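Maleylpyruvate isomerase (PDB 2V6K) catalyses the glutathione-dependent isomerization of maleylpyruvate to fumarylpyruvate in naphthalene degradation, working as a homodimeric zeta-class glutathione S-transferase. Local coordinates at residues K4-W9 with E29-H34; I19-K24 with E72-Q77; R112-L117 with N129-T134. One frame throughout, in Å; residues are numbered along the deposited sequence.

Overall arrangement
Contacts 1 and 2 lie in the thioredoxin-like N-terminal domain, and contact 3 lies in the helical C-terminal domain. Contact 1 pairs strands 4-7 and 29-32 of the sheet. Contact 2 joins helix 12-24, which connects those two strands, to helix 67-77. Their segments alternate along the chain, their centres are about 17 Å apart, and they touch through Leu5 and Leu21. Contact 3 follows later, between helices 111-121 and 125-149. Its centre is about 24 Å from that of contact 1 and about 30 Å from that of contact 2. Contacts 2 and 3 both touch the second subunit, so each domain takes part in the dimer.

Contact 1: residues K4-W9 with E29-H34; sequences KLYNFW and EYLAVH
Strands 4-7 and 29-32 are the two parallel strands of the beta-alpha-beta unit that opens the thioredoxin-like domain. Helix 12-24 makes the crossover between them. Four backbone hydrogen bonds join the pair. Leu5 N gives to Glu29 O at 2.8 Å, and Leu5 O takes Leu31 N. Asn7 N gives to Leu31 O at 3.0 Å, and Asn7 O takes Val33 N. Leu5 and Asn7 thus each use both N-H and C=O toward the second strand.

Lys4, Tyr6, Glu29 and Leu31 share one face of the sheet. Leu31 CD1 meets the Tyr6 ring near its outer end, 3.5 Å from CZ. The two side chains run side by side in the same direction. Val33 CG2 sits at the edge of that ring, near its plane. Lys4 and Glu29 also lie side by side, but Lys4 NZ stays 5.0 Å from Glu29 OE1. The salt bridge of Glu29 is with Lys2. Helix 43-48 covers Tyr6 and Val33 through Phe45.

On the face of Leu5 and Asn7, the amide end of Asn7 sits over one face of the Tyr30 ring. The side chains cross at about a right angle, with amide and ring planes 65° apart. Beyond the strand, Phe8 CD1 lies 3.3 Å from Val33 O. Phe8 CE1 lies over one face of the His34 ring, 3.8 Å from ND1. Trp9 N is hydrogen-bonded to Asp212, to which Tyr30 OH also makes a weak bond.

The backbone bonds set the parallel register, and the side-chain contacts follow from it. Tyr6 packs with Leu31 and Val33, while Tyr30 meets Asn7 on the other face. Val33 and Phe8 then lie close to the glutathione-binding residues His40 and Ser11, so the strand ends lead into the active-site region.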
loop_
_atom_site.group_PDB
_atom_site.type_symbol
_atom_site.label_atom_id
_atom_site.label_comp_id
_atom_site.label_asym_id
_atom_site.label_seq_id
_atom_site.Cartn_x
_atom_site.Cartn_y
_atom_site.Cartn_z
ATOM N N LYS A 4 6.223 -7.762 -21.191
ATOM C CA LYS A 4 7.089 -8.705 -20.492
ATOM C C LYS A 4 6.883 -8.528 -18.998
ATOM O O LYS A 4 7.051 -7.425 -18.465
ATOM C CB LYS A 4 8.555 -8.457 -20.851
ATOM C CG LYS A 4 8.892 -8.686 -22.319
ATOM C CD LYS A 4 10.299 -8.213 -22.643
ATOM C CE LYS A 4 10.569 -8.291 -24.137
ATOM N NZ LYS A 4 11.820 -7.578 -24.514
ATOM N N LEU A 5 6.505 -9.613 -18.331
ATOM C CA LEU A 5 6.262 -9.587 -16.900
ATOM C C LEU A 5 7.439 -10.191 -16.144
ATOM O O LEU A 5 7.658 -11.404 -16.195
ATOM C CB LEU A 5 4.973 -10.337 -16.560
ATOM C CG LEU A 5 4.641 -10.427 -15.065
ATOM C CD1 LEU A 5 4.320 -9.061 -14.477
ATOM C CD2 LEU A 5 3.503 -11.406 -14.806
ATOM N N TYR A 6 8.189 -9.338 -15.451
ATOM C CA TYR A 6 9.294 -9.785 -14.612
ATOM C C TYR A 6 8.718 -10.156 -13.261
ATOM O O TYR A 6 8.210 -9.301 -12.544
ATOM C CB TYR A 6 10.337 -8.679 -14.464
ATOM C CG TYR A 6 11.068 -8.376 -15.745
ATOM C CD1 TYR A 6 12.226 -9.072 -16.082
ATOM C CD2 TYR A 6 10.596 -7.406 -16.630
ATOM C CE1 TYR A 6 12.901 -8.804 -17.261
ATOM C CE2 TYR A 6 11.266 -7.129 -17.812
ATOM C CZ TYR A 6 12.415 -7.834 -18.121
ATOM O OH TYR A 6 13.090 -7.566 -19.293
ATOM N N ASN A 7 8.769 -11.440 -12.928
ATOM C CA ASN A 7 8.069 -11.929 -11.756
ATOM C C ASN A 7 8.572 -13.303 -11.318
ATOM O O ASN A 7 9.548 -13.805 -11.868
ATOM C CB ASN A 7 6.544 -11.881 -11.979
ATOM C CG ASN A 7 6.029 -12.999 -12.862
ATOM O OD1 ASN A 7 6.563 -13.283 -13.946
ATOM N ND2 ASN A 7 4.969 -13.635 -12.408
ATOM N N PHE A 8 7.930 -13.882 -10.307
ATOM C CA PHE A 8 8.391 -15.124 -9.696
ATOM C C PHE A 8 7.168 -15.936 -9.313
ATOM O O PHE A 8 6.146 -15.376 -8.927
ATOM C CB PHE A 8 9.238 -14.772 -8.468
ATOM C CG PHE A 8 9.839 -15.958 -7.742
ATOM C CD1 PHE A 8 10.837 -16.741 -8.320
ATOM C CD2 PHE A 8 9.442 -16.244 -6.442
ATOM C CE1 PHE A 8 11.410 -17.807 -7.609
ATOM C CE2 PHE A 8 10.001 -17.302 -5.728
ATOM C CZ PHE A 8 10.988 -18.084 -6.312
ATOM N N TRP A 9 7.258 -17.259 -9.421
ATOM C CA TRP A 9 6.076 -18.085 -9.172
ATOM C C TRP A 9 5.485 -17.884 -7.781
ATOM O O TRP A 9 4.296 -17.560 -7.642
ATOM C CB TRP A 9 6.353 -19.569 -9.446
ATOM C CG TRP A 9 7.313 -20.266 -8.516
ATOM C CD1 TRP A 9 8.652 -20.033 -8.381
ATOM C CD2 TRP A 9 6.999 -21.339 -7.620
ATOM N NE1 TRP A 9 9.189 -20.894 -7.447
ATOM C CE2 TRP A 9 8.197 -21.705 -6.967
ATOM C CE3 TRP A 9 5.820 -22.028 -7.305
ATOM C CZ2 TRP A 9 8.250 -22.731 -6.014
ATOM C CZ3 TRP A 9 5.872 -23.047 -6.361
ATOM C CH2 TRP A 9 7.080 -23.388 -5.727
ATOM N N GLU A 29 4.734 -12.058 -21.905
ATOM C CA GLU A 29 5.844 -12.990 -21.771
ATOM C C GLU A 29 6.231 -13.073 -20.303
ATOM O O GLU A 29 6.415 -12.049 -19.647
ATOM C CB GLU A 29 7.050 -12.541 -22.603
ATOM C CG GLU A 29 8.160 -13.597 -22.680
ATOM C CD GLU A 29 9.420 -13.135 -23.407
ATOM O OE1 GLU A 29 9.471 -11.986 -23.893
ATOM O OE2 GLU A 29 10.372 -13.938 -23.493
ATOM N N TYR A 30 6.347 -14.296 -19.797
ATOM C CA TYR A 30 6.725 -14.540 -18.409
ATOM C C TYR A 30 8.243 -14.574 -18.309
ATOM O O TYR A 30 8.888 -15.468 -18.865
ATOM C CB TYR A 30 6.135 -15.872 -17.948
ATOM C CG TYR A 30 6.222 -16.161 -16.460
ATOM C CD1 TYR A 30 5.083 -16.091 -15.660
ATOM C CD2 TYR A 30 7.425 -16.535 -15.857
ATOM C CE1 TYR A 30 5.138 -16.364 -14.308
ATOM C CE2 TYR A 30 7.489 -16.807 -14.487
ATOM C CZ TYR A 30 6.334 -16.722 -13.723
ATOM O OH TYR A 30 6.368 -16.995 -12.378
ATOM N N LEU A 31 8.808 -13.598 -17.603
ATOM C CA LEU A 31 10.245 -13.554 -17.394
ATOM C C LEU A 31 10.540 -13.755 -15.918
ATOM O O LEU A 31 10.317 -12.869 -15.087
ATOM C CB LEU A 31 10.841 -12.248 -17.920
ATOM C CG LEU A 31 10.801 -12.058 -19.442
ATOM C CD1 LEU A 31 11.396 -10.725 -19.823
ATOM C CD2 LEU A 31 11.522 -13.189 -20.181
ATOM N N ALA A 32 11.028 -14.946 -15.599
ATOM C CA ALA A 32 11.275 -15.335 -14.222
ATOM C C ALA A 32 12.471 -14.595 -13.659
ATOM O O ALA A 32 13.530 -14.521 -14.290
ATOM C CB ALA A 32 11.500 -16.831 -14.134
ATOM N N VAL A 33 12.279 -14.041 -12.470
ATOM C CA VAL A 33 13.354 -13.451 -11.695
ATOM C C VAL A 33 13.401 -14.282 -10.423
ATOM O O VAL A 33 12.485 -14.230 -9.598
ATOM C CB VAL A 33 13.073 -11.962 -11.390
ATOM C CG1 VAL A 33 14.194 -11.369 -10.536
ATOM C CG2 VAL A 33 12.926 -11.171 -12.689
ATOM N N HIS A 34 14.456 -15.084 -10.289
ATOM C CA HIS A 34 14.514 -16.067 -9.217
ATOM C C HIS A 34 14.906 -15.424 -7.890
ATOM O O HIS A 34 16.078 -15.126 -7.647
ATOM C CB HIS A 34 15.466 -17.213 -9.568
ATOM C CG HIS A 34 15.207 -18.451 -8.778
ATOM N ND1 HIS A 34 15.128 -18.448 -7.401
ATOM C CD2 HIS A 34 15.000 -19.731 -9.165
ATOM C CE1 HIS A 34 14.876 -19.673 -6.976
ATOM N NE2 HIS A 34 14.795 -20.470 -8.027
#

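Contact 2: residues I19-K24 with E72-Q77; sequences IALNLK and EWLEEQ
Lys24 and Glu75 join two nearly parallel helices by a salt bridge. Lys24 NZ gives a hydrogen bond to Glu75 OE1 at 2.7 Å. It approaches from above the carboxylate plane, 41° out of it. Both chains bend at chi2 (Lys24 -61°), and the two side chains cross at about a right angle. The ammonium also gives hydrogen bonds to the carbonyl oxygens of Tyr78 and Pro81. The carboxylate takes Leu83 N on OE1 and, weakly, Leu84 N on OE2. This network ties Lys24, a buried residue, to the chain that follows helix 67-77. It would be expected to favour the charged form of the lysine.

The rest of the contact is apolar. Leu74 CD1 meets Leu21 CD2 at 3.8 Å and Ala20 CB at 4.1 Å. The axes of segments 19-24 and 72-77 are 10.4 Å apart at closest approach, with an angle of 9° between them. Helix 67-77 reaches the second subunit, where Glu76 forms a salt bridge with Arg91 of that neighbouring subunit. Leu21 also touches Met3 and Tyr28. Helix 12-24 meets strand 4-7 through Leu21 on Leu5, and helix 164-178 packs against Ala20 through Cys167.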
loop_
_atom_site.group_PDB
_atom_site.type_symbol
_atom_site.label_atom_id
_atom_site.label_comp_id
_atom_site.label_asym_id
_atom_site.label_seq_id
_atom_site.Cartn_x
_atom_site.Cartn_y
_atom_site.Cartn_z
ATOM N N ILE A 19 -3.165 -12.374 -11.768
ATOM C CA ILE A 19 -4.625 -12.510 -11.762
ATOM C C ILE A 19 -5.260 -11.389 -12.579
ATOM O O ILE A 19 -6.118 -11.645 -13.420
ATOM C CB ILE A 19 -5.226 -12.525 -10.338
ATOM C CG1 ILE A 19 -4.717 -13.725 -9.530
ATOM C CG2 ILE A 19 -6.752 -12.557 -10.411
ATOM C CD1 ILE A 19 -4.944 -13.595 -8.017
ATOM N N ALA A 20 -4.831 -10.155 -12.337
ATOM C CA ALA A 20 -5.389 -8.999 -13.041
ATOM C C ALA A 20 -5.149 -9.094 -14.549
ATOM O O ALA A 20 -6.068 -8.868 -15.341
ATOM C CB ALA A 20 -4.815 -7.705 -12.482
ATOM N N LEU A 21 -3.927 -9.442 -14.948
ATOM C CA LEU A 21 -3.611 -9.620 -16.365
ATOM C C LEU A 21 -4.487 -10.689 -16.998
ATOM O O LEU A 21 -5.007 -10.490 -18.096
ATOM C CB LEU A 21 -2.129 -9.963 -16.560
ATOM C CG LEU A 21 -1.141 -8.819 -16.326
ATOM C CD1 LEU A 21 0.239 -9.373 -16.069
ATOM C CD2 LEU A 21 -1.117 -7.880 -17.517
ATOM N N ASN A 22 -4.656 -11.815 -16.307
ATOM C CA ASN A 22 -5.470 -12.911 -16.834
ATOM C C ASN A 22 -6.941 -12.540 -16.939
ATOM O O ASN A 22 -7.602 -12.897 -17.919
ATOM C CB ASN A 22 -5.313 -14.181 -15.994
ATOM C CG ASN A 22 -3.921 -14.766 -16.067
ATOM O OD1 ASN A 22 -3.075 -14.308 -16.835
ATOM N ND2 ASN A 22 -3.671 -15.784 -15.248
ATOM N N LEU A 23 -7.457 -11.813 -15.952
ATOM C CA LEU A 23 -8.849 -11.380 -16.007
ATOM C C LEU A 23 -9.089 -10.473 -17.207
ATOM O O LEU A 23 -10.148 -10.534 -17.835
ATOM C CB LEU A 23 -9.264 -10.685 -14.709
ATOM C CG LEU A 23 -9.517 -11.606 -13.512
ATOM C CD1 LEU A 23 -9.585 -10.796 -12.231
ATOM C CD2 LEU A 23 -10.799 -12.411 -13.696
ATOM N N LYS A 24 -8.097 -9.653 -17.541
ATOM C CA LYS A 24 -8.189 -8.756 -18.692
ATOM C C LYS A 24 -7.914 -9.464 -20.020
ATOM O O LYS A 24 -8.170 -8.907 -21.085
ATOM C CB LYS A 24 -7.228 -7.574 -18.532
ATOM C CG LYS A 24 -7.534 -6.633 -17.369
ATOM C CD LYS A 24 -8.910 -5.985 -17.498
ATOM C CE LYS A 24 -9.044 -4.835 -16.516
ATOM N NZ LYS A 24 -10.357 -4.140 -16.648
ATOM N N GLU A 72 -4.153 -0.572 -11.404
ATOM C CA GLU A 72 -5.002 0.580 -11.738
ATOM C C GLU A 72 -4.835 0.997 -13.205
ATOM O O GLU A 72 -5.814 1.354 -13.874
ATOM C CB GLU A 72 -4.697 1.760 -10.816
ATOM C CG GLU A 72 -5.077 1.547 -9.357
ATOM C CD GLU A 72 -6.451 2.083 -8.986
ATOM O OE1 GLU A 72 -7.200 2.563 -9.868
ATOM O OE2 GLU A 72 -6.769 2.047 -7.779
ATOM N N TRP A 73 -3.600 0.937 -13.702
ATOM C CA TRP A 73 -3.303 1.217 -15.110
ATOM C C TRP A 73 -3.991 0.211 -16.040
ATOM O O TRP A 73 -4.607 0.604 -17.035
ATOM C CB TRP A 73 -1.783 1.266 -15.307
ATOM C CG TRP A 73 -1.285 1.463 -16.710
ATOM C CD1 TRP A 73 -1.079 2.649 -17.352
ATOM C CD2 TRP A 73 -0.894 0.436 -17.628
ATOM N NE1 TRP A 73 -0.595 2.424 -18.622
ATOM C CE2 TRP A 73 -0.472 1.072 -18.813
ATOM C CE3 TRP A 73 -0.861 -0.966 -17.561
ATOM C CZ2 TRP A 73 -0.029 0.356 -19.932
ATOM C CZ3 TRP A 73 -0.420 -1.677 -18.674
ATOM C CH2 TRP A 73 -0.010 -1.013 -19.837
ATOM N N LEU A 74 -3.913 -1.077 -15.704
ATOM C CA LEU A 74 -4.606 -2.112 -16.480
ATOM C C LEU A 74 -6.103 -1.871 -16.540
ATOM O O LEU A 74 -6.716 -2.046 -17.593
ATOM C CB LEU A 74 -4.360 -3.501 -15.892
ATOM C CG LEU A 74 -2.978 -4.112 -16.073
ATOM C CD1 LEU A 74 -2.903 -5.410 -15.298
ATOM C CD2 LEU A 74 -2.702 -4.373 -17.549
ATOM N N GLU A 75 -6.697 -1.478 -15.416
ATOM C CA GLU A 75 -8.135 -1.244 -15.363
ATOM C C GLU A 75 -8.555 -0.146 -16.340
ATOM O O GLU A 75 -9.585 -0.264 -17.009
ATOM C CB GLU A 75 -8.566 -0.902 -13.930
ATOM C CG GLU A 75 -10.000 -0.404 -13.797
ATOM C CD GLU A 75 -11.057 -1.434 -14.166
ATOM O OE1 GLU A 75 -10.725 -2.613 -14.435
ATOM O OE2 GLU A 75 -12.240 -1.048 -14.173
ATOM N N GLU A 76 -7.744 0.903 -16.436
ATOM C CA GLU A 76 -8.048 2.036 -17.307
ATOM C C GLU A 76 -7.728 1.735 -18.775
ATOM O O GLU A 76 -8.450 2.164 -19.678
ATOM C CB GLU A 76 -7.296 3.280 -16.817
ATOM C CG GLU A 76 -7.712 4.589 -17.484
ATOM C CD GLU A 76 -6.640 5.145 -18.400
ATOM O OE1 GLU A 76 -6.105 4.383 -19.234
ATOM O OE2 GLU A 76 -6.331 6.351 -18.284
ATOM N N GLN A 77 -6.650 0.989 -19.007
ATOM C CA GLN A 77 -6.161 0.711 -20.359
ATOM C C GLN A 77 -6.944 -0.384 -21.072
ATOM O O GLN A 77 -7.086 -0.349 -22.300
ATOM C CB GLN A 77 -4.678 0.329 -20.319
ATOM C CG GLN A 77 -3.745 1.491 -20.003
ATOM C CD GLN A 77 -3.594 2.451 -21.161
ATOM O OE1 GLN A 77 -4.097 3.572 -21.122
ATOM N NE2 GLN A 77 -2.909 2.011 -22.207
#

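Contact 3: residues R112-L117 with N129-T134; sequences RILEYL and NAWCGT. With TGG (gamma-glutamyl-S-(1,2-dicarboxyethyl)cysteinylglycine), chain C.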
loop_
_atom_site.group_PDB
_atom_site.type_symbol
_atom_site.label_atom_id
_atom_site.label_comp_id
_atom_site.label_asym_id
_atom_site.label_seq_id
_atom_site.Cartn_x
_atom_site.Cartn_y
_atom_site.Cartn_z
ATOM N N ARG A 112 12.323 -9.749 2.421
ATOM C CA ARG A 112 13.389 -8.908 2.989
ATOM C C ARG A 112 13.158 -8.628 4.471
ATOM O O ARG A 112 14.115 -8.482 5.239
ATOM C CB ARG A 112 13.516 -7.589 2.217
ATOM C CG ARG A 112 12.265 -6.727 2.297
ATOM C CD ARG A 112 12.269 -5.517 1.382
ATOM N NE ARG A 112 11.110 -4.700 1.737
ATOM C CZ ARG A 112 11.049 -3.376 1.694
ATOM N NH1 ARG A 112 12.054 -2.653 1.208
ATOM N NH2 ARG A 112 9.941 -2.788 2.128
ATOM N N ILE A 113 11.897 -8.536 4.870
ATOM C CA ILE A 113 11.564 -8.261 6.260
ATOM C C ILE A 113 11.885 -9.491 7.096
ATOM O O ILE A 113 12.518 -9.391 8.151
ATOM C CB ILE A 113 10.069 -7.894 6.420
ATOM C CG1 ILE A 113 9.655 -6.779 5.441
ATOM C CG2 ILE A 113 9.760 -7.533 7.877
ATOM C CD1 ILE A 113 10.412 -5.463 5.579
ATOM N N LEU A 114 11.463 -10.659 6.623
ATOM C CA LEU A 114 11.732 -11.896 7.347
ATOM C C LEU A 114 13.224 -12.164 7.454
ATOM O O LEU A 114 13.703 -12.630 8.492
ATOM C CB LEU A 114 11.000 -13.068 6.685
ATOM C CG LEU A 114 9.492 -12.860 6.467
ATOM C CD1 LEU A 114 8.861 -14.151 5.956
ATOM C CD2 LEU A 114 8.777 -12.390 7.722
ATOM N N GLU A 115 13.966 -11.846 6.397
ATOM C CA GLU A 115 15.424 -11.956 6.433
ATOM C C GLU A 115 16.042 -11.078 7.512
ATOM O O GLU A 115 16.966 -11.505 8.214
ATOM C CB GLU A 115 16.022 -11.642 5.069
ATOM C CG GLU A 115 15.885 -12.798 4.109
ATOM C CD GLU A 115 16.684 -13.996 4.579
ATOM O OE1 GLU A 115 17.927 -13.943 4.491
ATOM O OE2 GLU A 115 16.080 -14.977 5.065
ATOM N N TYR A 116 15.527 -9.860 7.654
ATOM C CA TYR A 116 16.003 -8.952 8.688
ATOM C C TYR A 116 15.690 -9.512 10.084
ATOM O O TYR A 116 16.544 -9.496 10.978
ATOM C CB TYR A 116 15.382 -7.568 8.490
ATOM C CG TYR A 116 16.052 -6.446 9.253
ATOM C CD1 TYR A 116 16.851 -5.518 8.592
ATOM C CD2 TYR A 116 15.885 -6.310 10.633
ATOM C CE1 TYR A 116 17.463 -4.479 9.281
ATOM C CE2 TYR A 116 16.484 -5.266 11.328
ATOM C CZ TYR A 116 17.269 -4.358 10.646
ATOM O OH TYR A 116 17.864 -3.322 11.326
ATOM N N LEU A 117 14.484 -10.042 10.267
ATOM C CA LEU A 117 14.142 -10.687 11.540
ATOM C C LEU A 117 15.100 -11.823 11.872
ATOM O O LEU A 117 15.542 -11.953 13.016
ATOM C CB LEU A 117 12.702 -11.189 11.523
ATOM C CG LEU A 117 11.601 -10.137 11.366
ATOM C CD1 LEU A 117 10.261 -10.816 11.293
ATOM C CD2 LEU A 117 11.631 -9.139 12.515
ATOM N N ASN A 129 6.830 -17.557 11.708
ATOM C CA ASN A 129 5.423 -17.884 11.521
ATOM C C ASN A 129 4.508 -17.078 12.437
ATOM O O ASN A 129 3.432 -16.654 12.015
ATOM C CB ASN A 129 5.176 -19.388 11.678
ATOM C CG ASN A 129 5.619 -20.187 10.461
ATOM O OD1 ASN A 129 6.229 -19.655 9.534
ATOM N ND2 ASN A 129 5.315 -21.478 10.468
ATOM N N ALA A 130 4.938 -16.851 13.681
ATOM C CA ALA A 130 4.131 -16.085 14.634
ATOM C C ALA A 130 4.000 -14.626 14.199
ATOM O O ALA A 130 2.931 -14.028 14.320
ATOM C CB ALA A 130 4.716 -16.184 16.038
ATOM N N TRP A 131 5.091 -14.063 13.684
ATOM C CA TRP A 131 5.083 -12.716 13.118
ATOM C C TRP A 131 4.086 -12.639 11.971
ATOM O O TRP A 131 3.177 -11.805 11.981
ATOM C CB TRP A 131 6.491 -12.377 12.634
ATOM C CG TRP A 131 6.659 -11.160 11.743
ATOM C CD1 TRP A 131 6.518 -11.107 10.384
ATOM C CD2 TRP A 131 7.074 -9.850 12.151
ATOM N NE1 TRP A 131 6.793 -9.836 9.925
ATOM C CE2 TRP A 131 7.158 -9.051 10.987
ATOM C CE3 TRP A 131 7.394 -9.275 13.389
ATOM C CZ2 TRP A 131 7.537 -7.708 11.028
ATOM C CZ3 TRP A 131 7.775 -7.948 13.429
ATOM C CH2 TRP A 131 7.843 -7.178 12.258
ATOM N N CYS A 132 4.240 -13.527 10.996
ATOM C CA CYS A 132 3.393 -13.470 9.812
ATOM C C CYS A 132 1.923 -13.619 10.156
ATOM O O CYS A 132 1.082 -12.890 9.624
ATOM C CB CYS A 132 3.812 -14.519 8.788
ATOM S SG CYS A 132 5.432 -14.177 8.060
ATOM N N GLY A 133 1.620 -14.550 11.056
ATOM C CA GLY A 133 0.249 -14.773 11.501
ATOM C C GLY A 133 -0.338 -13.579 12.230
ATOM O O GLY A 133 -1.531 -13.320 12.133
ATOM N N THR A 134 0.492 -12.843 12.960
ATOM C CA THR A 134 0.021 -11.645 13.653
ATOM C C THR A 134 -0.580 -10.649 12.657
ATOM O O THR A 134 -1.712 -10.179 12.835
ATOM C CB THR A 134 1.151 -10.990 14.473
ATOM O OG1 THR A 134 1.600 -11.925 15.463
ATOM C CG2 THR A 134 0.673 -9.723 15.171
HETATM O OC1 TGG C . 3.128 -4.285 -4.875
HETATM C CO1 TGG C . 4.288 -3.985 -5.222
HETATM O OT1 TGG C . 4.726 -4.134 -6.381
HETATM C CA1 TGG C . 5.192 -3.397 -4.177
HETATM N NN1 TGG C . 4.433 -2.532 -3.281
HETATM C CB1 TGG C . 5.835 -4.493 -3.335
HETATM C CG1 TGG C . 6.751 -5.369 -4.174
HETATM C CD1 TGG C . 7.653 -6.298 -3.373
HETATM O OE1 TGG C . 7.340 -6.415 -2.006
HETATM N NN2 TGG C . 7.732 -7.579 -4.004
HETATM C CA2 TGG C . 8.198 -8.759 -3.328
HETATM C CO2 TGG C . 9.712 -8.653 -3.441
HETATM O OC2 TGG C . 10.203 -8.789 -4.752
HETATM N NN3 TGG C . 10.450 -9.387 -2.457
HETATM C CA3 TGG C . 11.883 -9.544 -2.602
HETATM C CO3 TGG C . 12.555 -9.263 -1.289
HETATM O OC3 TGG C . 11.861 -8.948 -0.303
HETATM O OT3 TGG C . 13.803 -9.376 -1.262
HETATM C CB2 TGG C . 7.498 -9.877 -4.074
HETATM S SG2 TGG C . 8.052 -11.501 -3.729
HETATM C CD2 TGG C . 7.615 -11.964 -2.087
HETATM C CE2 TGG C . 6.127 -12.210 -2.002
HETATM O OE2 TGG C . 5.686 -13.376 -1.885
HETATM O OF2 TGG C . 5.354 -11.227 -2.057
HETATM C CF2 TGG C . 8.448 -13.215 -1.811
HETATM C CH2 TGG C . 8.387 -13.697 -0.383
HETATM O OI2 TGG C . 7.948 -12.938 0.499
HETATM O OJ2 TGG C . 8.779 -14.864 -0.147
#
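Leu117 places CD1 over the face of the Trp131 indole, in the all-helical C-terminal domain of the glutathione S-transferase fold. This is a CH-pi contact. CD1 lies 3.5 Å from the centroid of the five-membered ring and 12° off its normal. Ile113 CG2 reaches the indole at CZ2, 3.9 Å away. Leu114 CD2 reaches both Trp131 CD1, at 3.7 Å, and Cys132 SG, at 3.8 Å. The segments 112-117 and 129-134 cross at 138°, and the side chains that touch are buried.

Trp131 CG is anti to the backbone N, on a side chain that leaves its helix toward 112-117. The indole N-H is satisfied by Ile108 O, and Trp135 meets the ring edge-to-face. Tyr116 of the second subunit also meets Trp131 edge-to-face, so this core continues into the dimer interface. Arg112 NH2 is hydrogen-bonded to Asp104 O of the second subunit.

Helix 111-121 also helps form the ligand site, where Arg112 binds the glutathione part of the substrate analogue. Its backbone supplies the bond: Arg112 N gives to OC3 of the ligand's glycine carboxylate at 2.9 Å, with an angle of 141° at the hydrogen.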